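Local coordinates for glucose 1-dehydrogenase (Haloferax mediterranei, PDB 2B5W), which oxidises D-glucose to D-glucono-1,5-lactone, and several other aldoses, using zinc and NADP(+), which it prefers, or NAD(+), at residues 26-31 and 75-80; 175-180 and 244-249; 203-208 and 224-229. The protein carries 1 engineered substitution. All coordinates share one frame; numbering follows the deposited sequence.

Contact 1. Residues 26-31 and 75-80; sequences GEALVR and TELEEG
Thr75 meets the start of strand 27-37 with its methyl group: CG2 lies 3.6 Å from Gly26 O and equally close to the carbonyl carbon of Glu27, and it reaches on to the backbone N of Ala28. The site belongs to the GroES-like domain of the zinc alcohol dehydrogenase family, where the loop between strands 64-71 and 82-85 folds back against the start of strand 27-37. A second touch is purely apolar, Ala28 CB against Leu77 CD1 at 4.1 Å. Only 142 Å² is buried between the segments, so the evidence points to a light van der Waals seam.

The two branches of Thr75 divide the work. CG2 stands anti to the carbonyl carbon, which turns it onto the strand, while OG1 sits between the backbone N and C (chi1 72°) and faces back into its own loop. There OG1 accepts from Leu77 N at 3.3 Å, with an N-H...O angle of 142°, closing an ST turn, and it also bonds to Pro72 O. An alanine here would probably leave the Leu77 amide without its turn acceptor and open a gap beside the Gly26 carbonyl.

Around this shell, polar ties hold the strand start: Asp74 OD1 takes the Gly26 amide and Asn73 ND2 reaches Glu27 O, so residues just before Thr75 fasten the loop to the strand. Leu135 of strand 135-137 touches both Ala28 and Leu77, so the apolar pair is shared with a third strand. Gly26 has a phi of 83°, a value that favours glycine, at the point where its CA comes within 5.6 Å of Thr75 CA.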
loop_
_atom_site.group_PDB
_atom_site.type_symbol
_atom_site.label_atom_id
_atom_site.label_comp_id
_atom_site.label_asym_id
_atom_site.label_seq_id
_atom_site.Cartn_x
_atom_site.Cartn_y
_atom_site.Cartn_z
ATOM N N GLY A 26 -3.603 36.283 -12.675
ATOM C CA GLY A 26 -4.124 34.981 -12.299
ATOM C C GLY A 26 -4.300 34.819 -10.796
ATOM O O GLY A 26 -4.763 33.765 -10.380
ATOM N N GLU A 27 -3.926 35.832 -10.026
ATOM C CA GLU A 27 -4.035 35.816 -8.556
ATOM C C GLU A 27 -5.131 36.768 -8.049
ATOM O O GLU A 27 -5.361 37.856 -8.589
ATOM C CB GLU A 27 -2.713 36.245 -7.898
ATOM C CG GLU A 27 -1.489 35.422 -8.272
ATOM C CD GLU A 27 -0.247 35.794 -7.476
ATOM O OE1 GLU A 27 -0.108 36.970 -7.047
ATOM O OE2 GLU A 27 0.577 34.872 -7.258
ATOM N N ALA A 28 -5.740 36.416 -6.910
ATOM C CA ALA A 28 -6.578 37.323 -6.159
ATOM C C ALA A 28 -5.916 37.757 -4.849
ATOM O O ALA A 28 -5.049 37.078 -4.307
ATOM C CB ALA A 28 -7.894 36.668 -5.828
ATOM N N LEU A 29 -6.324 38.914 -4.376
ATOM C CA LEU A 29 -5.994 39.406 -3.031
ATOM C C LEU A 29 -7.093 39.014 -2.053
ATOM O O LEU A 29 -8.272 39.251 -2.282
ATOM C CB LEU A 29 -5.811 40.923 -3.008
ATOM C CG LEU A 29 -5.424 41.537 -1.681
ATOM C CD1 LEU A 29 -4.016 41.138 -1.307
ATOM C CD2 LEU A 29 -5.561 43.061 -1.718
ATOM N N VAL A 30 -6.667 38.414 -0.952
ATOM C CA VAL A 30 -7.540 37.854 0.069
ATOM C C VAL A 30 -7.250 38.542 1.401
ATOM O O VAL A 30 -6.092 38.674 1.821
ATOM C CB VAL A 30 -7.271 36.343 0.210
ATOM C CG1 VAL A 30 -8.256 35.731 1.265
ATOM C CG2 VAL A 30 -7.312 35.606 -1.145
ATOM N N ARG A 31 -8.305 38.918 2.118
ATOM C CA ARG A 31 -8.199 39.348 3.497
ATOM C C ARG A 31 -8.342 38.136 4.391
ATOM O O ARG A 31 -9.369 37.461 4.368
ATOM C CB ARG A 31 -9.271 40.378 3.846
ATOM C CG ARG A 31 -9.242 40.816 5.272
ATOM C CD ARG A 31 -10.144 42.033 5.583
ATOM N NE ARG A 31 -11.490 42.026 4.981
ATOM C CZ ARG A 31 -12.567 41.499 5.517
ATOM N NH1 ARG A 31 -13.730 41.648 4.909
ATOM N NH2 ARG A 31 -12.518 40.823 6.645
ATOM N N THR A 75 -9.109 37.295 -12.169
ATOM C CA THR A 75 -9.619 35.954 -11.964
ATOM C C THR A 75 -11.136 35.909 -12.131
ATOM O O THR A 75 -11.791 36.946 -12.205
ATOM C CB THR A 75 -9.271 35.435 -10.549
ATOM O OG1 THR A 75 -10.054 36.112 -9.559
ATOM C CG2 THR A 75 -7.789 35.725 -10.204
ATOM N N GLU A 76 -11.675 34.696 -12.118
ATOM C CA GLU A 76 -13.126 34.480 -12.139
ATOM C C GLU A 76 -13.756 34.408 -10.759
ATOM O O GLU A 76 -14.951 34.173 -10.627
ATOM C CB GLU A 76 -13.443 33.205 -12.885
ATOM C CG GLU A 76 -13.150 33.325 -14.370
ATOM C CD GLU A 76 -13.438 32.043 -15.095
ATOM O OE1 GLU A 76 -12.609 31.118 -14.991
ATOM O OE2 GLU A 76 -14.497 31.962 -15.750
ATOM N N LEU A 77 -12.958 34.608 -9.722
ATOM C CA LEU A 77 -13.513 34.768 -8.380
ATOM C C LEU A 77 -14.228 36.092 -8.263
ATOM O O LEU A 77 -14.086 36.986 -9.118
ATOM C CB LEU A 77 -12.377 34.681 -7.347
ATOM C CG LEU A 77 -11.665 33.356 -7.277
ATOM C CD1 LEU A 77 -10.437 33.464 -6.370
ATOM C CD2 LEU A 77 -12.600 32.278 -6.753
ATOM N N GLU A 78 -15.025 36.218 -7.214
ATOM C CA GLU A 78 -15.794 37.410 -6.917
ATOM C C GLU A 78 -15.447 38.001 -5.559
ATOM O O GLU A 78 -15.146 37.288 -4.604
ATOM C CB GLU A 78 -17.289 37.073 -6.936
ATOM C CG GLU A 78 -17.747 36.534 -8.268
ATOM C CD GLU A 78 -19.246 36.291 -8.323
ATOM O OE1 GLU A 78 -19.714 35.216 -7.896
ATOM O OE2 GLU A 78 -19.958 37.188 -8.792
ATOM N N GLU A 79 -15.509 39.322 -5.495
ATOM C CA GLU A 79 -15.392 40.093 -4.260
ATOM C C GLU A 79 -16.409 39.596 -3.227
ATOM O O GLU A 79 -17.581 39.416 -3.526
ATOM C CB GLU A 79 -15.619 41.568 -4.567
ATOM C CG GLU A 79 -15.244 42.506 -3.441
ATOM C CD GLU A 79 -15.038 43.939 -3.914
ATOM O OE1 GLU A 79 -14.677 44.152 -5.094
ATOM O OE2 GLU A 79 -15.226 44.861 -3.094
ATOM N N GLY A 80 -15.920 39.319 -2.023
ATOM C CA GLY A 80 -16.713 38.740 -0.966
ATOM C C GLY A 80 -16.739 37.214 -0.896
ATOM O O GLY A 80 -17.286 36.686 0.098
#

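Contact 2. Residues 175-180 and 244-249; sequences SAFVLG and DFIYEA. With NAP (NADP nicotinamide-adenine-dinucleotide phosphate), chain I.
Strands 175-179 and 245-248 run parallel, their axes 4.7 Å apart and inclined by 11°, with Phe177 and Leu179 each giving N and O to a ladder that starts at Ser175 O and ends at Ala249 N. This is the centre of the Rossmann fold, where the first and fourth strands of the six-stranded parallel sheet lie side by side. The rung from Leu179 N to Tyr247 O is 2.7 Å long and nearly straight, with an angle of 169° at the hydrogen.

At the opening end, Ser175 and Asp244 exchange bonds crosswise. Asp244 N gives to Ser175 OG at 3.0 Å, while Ser175 N gives to Asp244 OD2, met on its anti side at 3.1 Å. Both acceptors have further partners, Gln242 O for the hydroxyl and Ser174 N for the carboxylate.

The face bearing Phe177, Leu179, Ile246 and Glu248 is knit by Leu179. Its CD2 stands 3.4 Å above the plane of the Phe177 ring, over the centre, a CH-pi arrangement within one strand. The other methyl, CD1, turns across to Ile246 CG2 at 3.9 Å and touches Glu248 CB, the Leu179 and Glu248 side chains crossing at about a right angle. Glu248 bends at chi2 (-82°), and its carboxylate is held by several donors, among them Gly273 N, Thr250 N and His288 of the second subunit. On the other face Ala176 CB meets the Phe245 ring at its edge, and helices 149-164 and 183-194 pack over Phe245 and Tyr247.

The strand ends open onto the cofactor. Gly180 begins a GxGxxG pattern consistent with dinucleotide binding; a CB there would clash with Ala249 O, the atom that lies 3.3 Å from NADP C5D.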
loop_
_atom_site.group_PDB
_atom_site.type_symbol
_atom_site.label_atom_id
_atom_site.label_comp_id
_atom_site.label_asym_id
_atom_site.label_seq_id
_atom_site.Cartn_x
_atom_site.Cartn_y
_atom_site.Cartn_z
ATOM N N SER A 175 -14.191 -2.128 11.184
ATOM C CA SER A 175 -13.446 -1.524 12.280
ATOM C C SER A 175 -12.413 -0.545 11.771
ATOM O O SER A 175 -11.736 -0.802 10.767
ATOM C CB SER A 175 -12.785 -2.584 13.185
ATOM O OG SER A 175 -11.983 -3.491 12.424
ATOM N N ALA A 176 -12.238 0.558 12.503
ATOM C CA ALA A 176 -11.203 1.538 12.200
ATOM C C ALA A 176 -10.530 2.049 13.452
ATOM O O ALA A 176 -11.199 2.195 14.483
ATOM C CB ALA A 176 -11.841 2.698 11.421
ATOM N N PHE A 177 -9.235 2.337 13.372
ATOM C CA PHE A 177 -8.384 2.635 14.524
ATOM C C PHE A 177 -7.490 3.801 14.095
ATOM O O PHE A 177 -6.638 3.690 13.185
ATOM C CB PHE A 177 -7.565 1.381 14.827
ATOM C CG PHE A 177 -6.671 1.429 16.056
ATOM C CD1 PHE A 177 -6.916 2.295 17.102
ATOM C CD2 PHE A 177 -5.640 0.488 16.202
ATOM C CE1 PHE A 177 -6.153 2.263 18.269
ATOM C CE2 PHE A 177 -4.847 0.474 17.338
ATOM C CZ PHE A 177 -5.125 1.356 18.401
ATOM N N VAL A 178 -7.670 4.922 14.756
ATOM C CA VAL A 178 -6.859 6.090 14.516
ATOM C C VAL A 178 -5.782 6.079 15.585
ATOM O O VAL A 178 -6.073 5.968 16.769
ATOM C CB VAL A 178 -7.696 7.384 14.661
ATOM C CG1 VAL A 178 -6.815 8.615 14.594
ATOM C CG2 VAL A 178 -8.818 7.436 13.630
ATOM N N LEU A 179 -4.534 6.176 15.179
ATOM C CA LEU A 179 -3.438 6.266 16.126
ATOM C C LEU A 179 -3.085 7.739 16.328
ATOM O O LEU A 179 -2.644 8.430 15.400
ATOM C CB LEU A 179 -2.203 5.507 15.637
ATOM C CG LEU A 179 -2.431 4.128 15.079
ATOM C CD1 LEU A 179 -1.107 3.541 14.586
ATOM C CD2 LEU A 179 -3.161 3.185 15.984
ATOM N N GLY A 180 -3.272 8.255 17.541
ATOM C CA GLY A 180 -3.022 9.654 17.787
ATOM C C GLY A 180 -4.252 10.439 18.139
ATOM O O GLY A 180 -5.318 10.303 17.499
ATOM N N ASP A 244 -9.774 -3.226 10.431
ATOM C CA ASP A 244 -9.784 -3.194 8.972
ATOM C C ASP A 244 -9.040 -2.009 8.397
ATOM O O ASP A 244 -8.417 -2.129 7.317
ATOM C CB ASP A 244 -11.186 -3.190 8.449
ATOM C CG ASP A 244 -11.939 -4.421 8.819
ATOM O OD1 ASP A 244 -11.449 -5.531 8.497
ATOM O OD2 ASP A 244 -13.030 -4.376 9.427
ATOM N N PHE A 245 -9.099 -0.878 9.083
ATOM C CA PHE A 245 -8.470 0.345 8.615
ATOM C C PHE A 245 -7.729 0.965 9.782
ATOM O O PHE A 245 -8.299 1.090 10.875
ATOM C CB PHE A 245 -9.480 1.356 8.070
ATOM C CG PHE A 245 -8.833 2.597 7.577
ATOM C CD1 PHE A 245 -7.841 2.528 6.601
ATOM C CD2 PHE A 245 -9.124 3.842 8.103
ATOM C CE1 PHE A 245 -7.218 3.645 6.174
ATOM C CE2 PHE A 245 -8.493 4.953 7.655
ATOM C CZ PHE A 245 -7.514 4.837 6.697
ATOM N N ILE A 246 -6.462 1.286 9.587
ATOM C CA ILE A 246 -5.693 2.053 10.558
ATOM C C ILE A 246 -5.201 3.347 9.932
ATOM O O ILE A 246 -4.721 3.354 8.803
ATOM C CB ILE A 246 -4.524 1.197 11.092
ATOM C CG1 ILE A 246 -5.096 0.014 11.867
ATOM C CG2 ILE A 246 -3.591 2.057 11.941
ATOM C CD1 ILE A 246 -4.040 -0.969 12.404
ATOM N N TYR A 247 -5.379 4.453 10.643
ATOM C CA TYR A 247 -4.850 5.748 10.266
ATOM C C TYR A 247 -3.859 6.173 11.308
ATOM O O TYR A 247 -4.234 6.419 12.460
ATOM C CB TYR A 247 -6.023 6.737 10.229
ATOM C CG TYR A 247 -5.758 8.097 9.653
ATOM C CD1 TYR A 247 -5.125 9.083 10.402
ATOM C CD2 TYR A 247 -6.192 8.425 8.368
ATOM C CE1 TYR A 247 -4.933 10.352 9.901
ATOM C CE2 TYR A 247 -5.974 9.700 7.861
ATOM C CZ TYR A 247 -5.348 10.646 8.623
ATOM O OH TYR A 247 -5.128 11.942 8.176
ATOM N N GLU A 248 -2.608 6.286 10.911
ATOM C CA GLU A 248 -1.544 6.678 11.808
ATOM C C GLU A 248 -1.304 8.179 11.785
ATOM O O GLU A 248 -1.003 8.755 10.760
ATOM C CB GLU A 248 -0.281 5.899 11.472
ATOM C CG GLU A 248 0.938 6.298 12.281
ATOM C CD GLU A 248 1.646 7.523 11.751
ATOM O OE1 GLU A 248 1.911 7.586 10.516
ATOM O OE2 GLU A 248 1.942 8.464 12.526
ATOM N N ALA A 249 -1.421 8.812 12.949
ATOM C CA ALA A 249 -1.244 10.245 13.114
ATOM C C ALA A 249 -0.534 10.565 14.441
ATOM O O ALA A 249 -0.957 11.454 15.183
ATOM C CB ALA A 249 -2.584 10.940 13.031
HETATM P PA NAP I . 0.139 16.301 17.376
HETATM O O1A NAP I . 1.509 16.421 17.845
HETATM O O2A NAP I . -0.783 17.414 17.895
HETATM O O5B NAP I . -0.499 14.926 17.812
HETATM C C5B NAP I . 0.204 13.716 17.898
HETATM C C4B NAP I . -0.508 13.006 19.028
HETATM O O4B NAP I . -0.046 11.674 19.055
HETATM C C3B NAP I . -0.246 13.630 20.413
HETATM O O3B NAP I . -1.437 14.030 21.071
HETATM C C2B NAP I . 0.485 12.522 21.175
HETATM O O2B NAP I . 0.088 12.368 22.528
HETATM C C1B NAP I . 0.109 11.282 20.401
HETATM N N9A NAP I . 1.145 10.271 20.485
HETATM C C8A NAP I . 2.456 10.398 20.090
HETATM N N7A NAP I . 3.089 9.237 20.343
HETATM C C5A NAP I . 2.196 8.381 20.944
HETATM C C6A NAP I . 2.273 7.072 21.430
HETATM N N6A NAP I . 3.423 6.366 21.443
HETATM N N1A NAP I . 1.153 6.486 21.974
HETATM C C2A NAP I . -0.051 7.157 22.021
HETATM N N3A NAP I . -0.143 8.455 21.548
HETATM C C4A NAP I . 0.953 9.041 21.008
HETATM O O3 NAP I . 0.062 16.473 15.794
HETATM P PN NAP I . -1.199 16.588 14.785
HETATM O O1N NAP I . -2.359 15.765 15.235
HETATM O O2N NAP I . -1.428 17.994 14.321
HETATM O O5D NAP I . -0.344 15.752 13.725
HETATM C C5D NAP I . -0.219 14.348 13.844
HETATM C C4D NAP I . 0.915 13.830 12.961
HETATM O O4D NAP I . 0.551 14.061 11.597
HETATM C C3D NAP I . 2.252 14.542 13.183
HETATM O O3D NAP I . 3.325 13.623 13.148
HETATM C C2D NAP I . 2.310 15.525 12.019
HETATM O O2D NAP I . 3.598 15.960 11.666
HETATM C C1D NAP I . 1.625 14.714 10.920
HETATM N N1N NAP I . 0.973 15.484 9.853
HETATM C C2N NAP I . 1.211 15.027 8.593
HETATM C C3N NAP I . 0.579 15.615 7.535
HETATM C C7N NAP I . 0.759 14.932 6.211
HETATM O O7N NAP I . 0.258 15.698 5.162
HETATM N N7N NAP I . 1.356 13.711 6.143
HETATM C C4N NAP I . -0.281 16.709 7.698
HETATM C C5N NAP I . -0.523 17.155 8.991
HETATM C C6N NAP I . 0.092 16.515 10.077
HETATM P P2B NAP I . 0.849 13.171 23.758
HETATM O O1X NAP I . 0.628 14.592 23.686
HETATM O O2X NAP I . 0.235 12.511 25.010
HETATM O O3X NAP I . 2.350 12.868 23.691
#

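Contact 3. Residues 203-208 and 224-229; sequences YCLGRR and TYVDSR. With NAP (NADP nicotinamide-adenine-dinucleotide phosphate), chain I.
Tyr225 reaches past the end of its neighbouring strand: its ring passes Gly206, and OH gives an in-plane hydrogen bond to a lone pair of Arg208 O at 2.7 Å. The ring passes so close to Gly206 that a side chain there would press on CE1. The strands are the parallel pair of a beta-alpha-beta unit at the edge of the Rossmann sheet, closed through helix 213-220.

On the opposite face Tyr203 and Thr224 lie side by side, pointing the same way, with ring atom CD2 3.6 Å from Thr224 CB. Next along, Leu205 CD1 touches Val226 CG1 at 3.6 Å.

Beyond the strands the guanidinium groups take over. Arg229 grips Asp227 side-on, NE to OD1 at an angle of 177° and NH2 to OD2, and Arg207 O lies over one face of the Arg229 guanidinium, 3.3 Å from CZ. Arg207, extended from CG to NE, places a face over adenine N7A while NE and NH2 both bond to phosphate O3X. Arg208 meets the same phosphate edge-on, NE to O2X at 2.9 Å and NH2 to O1X; its NH1 also forms a salt bridge to Asp212. Ser228 OG gives to adenine N1A at 2.7 Å.

Two arginines sharing the 2'-phosphate would be expected to offset its negative charge, consistent with the preference for NADP(+) over NAD(+).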
loop_
_atom_site.group_PDB
_atom_site.type_symbol
_atom_site.label_atom_id
_atom_site.label_comp_id
_atom_site.label_asym_id
_atom_site.label_seq_id
_atom_site.Cartn_x
_atom_site.Cartn_y
_atom_site.Cartn_z
ATOM N N TYR A 203 -11.915 3.179 17.256
ATOM C CA TYR A 203 -10.889 3.109 18.303
ATOM C C TYR A 203 -9.913 4.247 18.089
ATOM O O TYR A 203 -9.661 4.627 16.949
ATOM C CB TYR A 203 -10.193 1.770 18.203
ATOM C CG TYR A 203 -11.110 0.582 18.388
ATOM C CD1 TYR A 203 -11.798 0.043 17.323
ATOM C CD2 TYR A 203 -11.232 -0.050 19.634
ATOM C CE1 TYR A 203 -12.633 -1.048 17.448
ATOM C CE2 TYR A 203 -12.061 -1.152 19.767
ATOM C CZ TYR A 203 -12.770 -1.638 18.683
ATOM O OH TYR A 203 -13.599 -2.728 18.799
ATOM N N CYS A 204 -9.359 4.810 19.150
ATOM C CA CYS A 204 -8.365 5.872 19.016
ATOM C C CYS A 204 -7.279 5.712 20.088
ATOM O O CYS A 204 -7.591 5.545 21.250
ATOM C CB CYS A 204 -8.982 7.251 19.058
ATOM S SG CYS A 204 -7.864 8.618 18.885
ATOM N N LEU A 205 -6.031 5.726 19.652
ATOM C CA LEU A 205 -4.863 5.529 20.520
ATOM C C LEU A 205 -4.336 6.844 21.054
ATOM O O LEU A 205 -4.074 7.787 20.305
ATOM C CB LEU A 205 -3.740 4.860 19.728
ATOM C CG LEU A 205 -2.558 4.307 20.548
ATOM C CD1 LEU A 205 -2.901 2.930 21.061
ATOM C CD2 LEU A 205 -1.281 4.291 19.685
ATOM N N GLY A 206 -4.084 6.885 22.365
ATOM C CA GLY A 206 -3.440 8.008 23.020
ATOM C C GLY A 206 -2.618 7.486 24.202
ATOM O O GLY A 206 -2.513 6.278 24.366
ATOM N N ARG A 207 -2.135 8.395 25.029
ATOM C CA ARG A 207 -1.328 8.032 26.194
ATOM C C ARG A 207 -1.558 9.040 27.330
ATOM O O ARG A 207 -0.618 9.476 27.989
ATOM C CB ARG A 207 0.143 7.879 25.814
ATOM C CG ARG A 207 0.804 9.041 25.211
ATOM C CD ARG A 207 2.236 8.762 24.776
ATOM N NE ARG A 207 2.813 9.928 24.160
ATOM C CZ ARG A 207 4.024 9.965 23.613
ATOM N NH1 ARG A 207 4.775 8.868 23.591
ATOM N NH2 ARG A 207 4.471 11.094 23.069
ATOM N N ARG A 208 -2.822 9.388 27.504
ATOM C CA ARG A 208 -3.277 10.352 28.514
ATOM C C ARG A 208 -3.930 9.692 29.700
ATOM O O ARG A 208 -4.621 8.660 29.587
ATOM C CB ARG A 208 -4.306 11.308 27.921
ATOM C CG ARG A 208 -3.804 12.118 26.750
ATOM C CD ARG A 208 -2.724 13.083 27.086
ATOM N NE ARG A 208 -2.173 13.766 25.911
ATOM C CZ ARG A 208 -2.769 14.767 25.285
ATOM N NH1 ARG A 208 -3.917 15.255 25.710
ATOM N NH2 ARG A 208 -2.179 15.324 24.216
ATOM N N THR A 224 -13.686 3.795 21.265
ATOM C CA THR A 224 -12.942 3.278 22.393
ATOM C C THR A 224 -11.568 3.904 22.470
ATOM O O THR A 224 -10.776 3.874 21.496
ATOM C CB THR A 224 -12.798 1.758 22.263
ATOM O OG1 THR A 224 -14.073 1.109 22.378
ATOM C CG2 THR A 224 -11.901 1.204 23.383
ATOM N N TYR A 225 -11.235 4.427 23.646
ATOM C CA TYR A 225 -9.930 4.984 23.942
ATOM C C TYR A 225 -8.940 3.887 24.295
ATOM O O TYR A 225 -9.181 3.077 25.201
ATOM C CB TYR A 225 -10.001 6.056 25.064
ATOM C CG TYR A 225 -8.656 6.458 25.632
ATOM C CD1 TYR A 225 -7.642 6.958 24.819
ATOM C CD2 TYR A 225 -8.359 6.332 27.000
ATOM C CE1 TYR A 225 -6.405 7.314 25.331
ATOM C CE2 TYR A 225 -7.144 6.680 27.500
ATOM C CZ TYR A 225 -6.145 7.178 26.674
ATOM O OH TYR A 225 -4.924 7.541 27.170
ATOM N N VAL A 226 -7.869 3.811 23.522
ATOM C CA VAL A 226 -6.796 2.836 23.730
ATOM C C VAL A 226 -5.567 3.581 24.207
ATOM O O VAL A 226 -4.937 4.362 23.503
ATOM C CB VAL A 226 -6.496 2.005 22.436
ATOM C CG1 VAL A 226 -5.437 0.934 22.742
ATOM C CG2 VAL A 226 -7.746 1.387 21.913
ATOM N N ASP A 227 -5.219 3.351 25.474
ATOM C CA ASP A 227 -4.050 3.940 26.051
ATOM C C ASP A 227 -2.876 3.033 25.741
ATOM O O ASP A 227 -2.872 1.895 26.154
ATOM C CB ASP A 227 -4.262 4.030 27.568
ATOM C CG ASP A 227 -3.106 4.620 28.302
ATOM O OD1 ASP A 227 -1.999 4.876 27.759
ATOM O OD2 ASP A 227 -3.249 4.925 29.533
ATOM N N SER A 228 -1.929 3.540 24.971
ATOM C CA SER A 228 -0.810 2.759 24.469
ATOM C C SER A 228 0.142 2.295 25.568
ATOM O O SER A 228 0.927 1.384 25.360
ATOM C CB SER A 228 -0.024 3.550 23.452
ATOM O OG SER A 228 0.611 4.690 23.969
ATOM N N ARG A 229 0.085 2.964 26.712
ATOM C CA ARG A 229 0.867 2.539 27.896
ATOM C C ARG A 229 0.332 1.244 28.502
ATOM O O ARG A 229 1.045 0.515 29.190
ATOM C CB ARG A 229 0.858 3.663 28.908
ATOM C CG ARG A 229 1.479 4.979 28.392
ATOM C CD ARG A 229 1.289 6.140 29.293
ATOM N NE ARG A 229 -0.130 6.385 29.493
ATOM C CZ ARG A 229 -0.624 7.192 30.409
ATOM N NH1 ARG A 229 0.181 7.875 31.203
ATOM N NH2 ARG A 229 -1.938 7.337 30.504
HETATM P PA NAP I . 0.139 16.301 17.376
HETATM O O1A NAP I . 1.509 16.421 17.845
HETATM O O2A NAP I . -0.783 17.414 17.895
HETATM O O5B NAP I . -0.499 14.926 17.812
HETATM C C5B NAP I . 0.204 13.716 17.898
HETATM C C4B NAP I . -0.508 13.006 19.028
HETATM O O4B NAP I . -0.046 11.674 19.055
HETATM C C3B NAP I . -0.246 13.630 20.413
HETATM O O3B NAP I . -1.437 14.030 21.071
HETATM C C2B NAP I . 0.485 12.522 21.175
HETATM O O2B NAP I . 0.088 12.368 22.528
HETATM C C1B NAP I . 0.109 11.282 20.401
HETATM N N9A NAP I . 1.145 10.271 20.485
HETATM C C8A NAP I . 2.456 10.398 20.090
HETATM N N7A NAP I . 3.089 9.237 20.343
HETATM C C5A NAP I . 2.196 8.381 20.944
HETATM C C6A NAP I . 2.273 7.072 21.430
HETATM N N6A NAP I . 3.423 6.366 21.443
HETATM N N1A NAP I . 1.153 6.486 21.974
HETATM C C2A NAP I . -0.051 7.157 22.021
HETATM N N3A NAP I . -0.143 8.455 21.548
HETATM C C4A NAP I . 0.953 9.041 21.008
HETATM O O3 NAP I . 0.062 16.473 15.794
HETATM P PN NAP I . -1.199 16.588 14.785
HETATM O O1N NAP I . -2.359 15.765 15.235
HETATM O O2N NAP I . -1.428 17.994 14.321
HETATM O O5D NAP I . -0.344 15.752 13.725
HETATM C C5D NAP I . -0.219 14.348 13.844
HETATM C C4D NAP I . 0.915 13.830 12.961
HETATM O O4D NAP I . 0.551 14.061 11.597
HETATM C C3D NAP I . 2.252 14.542 13.183
HETATM O O3D NAP I . 3.325 13.623 13.148
HETATM C C2D NAP I . 2.310 15.525 12.019
HETATM O O2D NAP I . 3.598 15.960 11.666
HETATM C C1D NAP I . 1.625 14.714 10.920
HETATM N N1N NAP I . 0.973 15.484 9.853
HETATM C C2N NAP I . 1.211 15.027 8.593
HETATM C C3N NAP I . 0.579 15.615 7.535
HETATM C C7N NAP I . 0.759 14.932 6.211
HETATM O O7N NAP I . 0.258 15.698 5.162
HETATM N N7N NAP I . 1.356 13.711 6.143
HETATM C C4N NAP I . -0.281 16.709 7.698
HETATM C C5N NAP I . -0.523 17.155 8.991
HETATM C C6N NAP I . 0.092 16.515 10.077
HETATM P P2B NAP I . 0.849 13.171 23.758
HETATM O O1X NAP I . 0.628 14.592 23.686
HETATM O O2X NAP I . 0.235 12.511 25.010
HETATM O O3X NAP I . 2.350 12.868 23.691
#

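Contacts 2 and 3 belong to one parallel sheet, whereas contact 1 sits about 38 and 44 Å from them, centre to centre, in the GroES-like domain on the opposite side of the chain's centre. Contact 2 is the core pair, almost wholly buried; contact 3 is an edge pair, partly exposed, and contact 1 a partly buried seam between loop and strand. Strands 175-179 and 201-206 adjoin, Leu205 N lying 2.9 Å from Val178 O, probably hydrogen-bonded, so the two pairs make four consecutive strands. Both reach NADP, contact 2 through glycine and backbone, contact 3 mainly through polar side chains, two arginines and a serine; contact 1, remote from the annotated sites, relies on methyl packing.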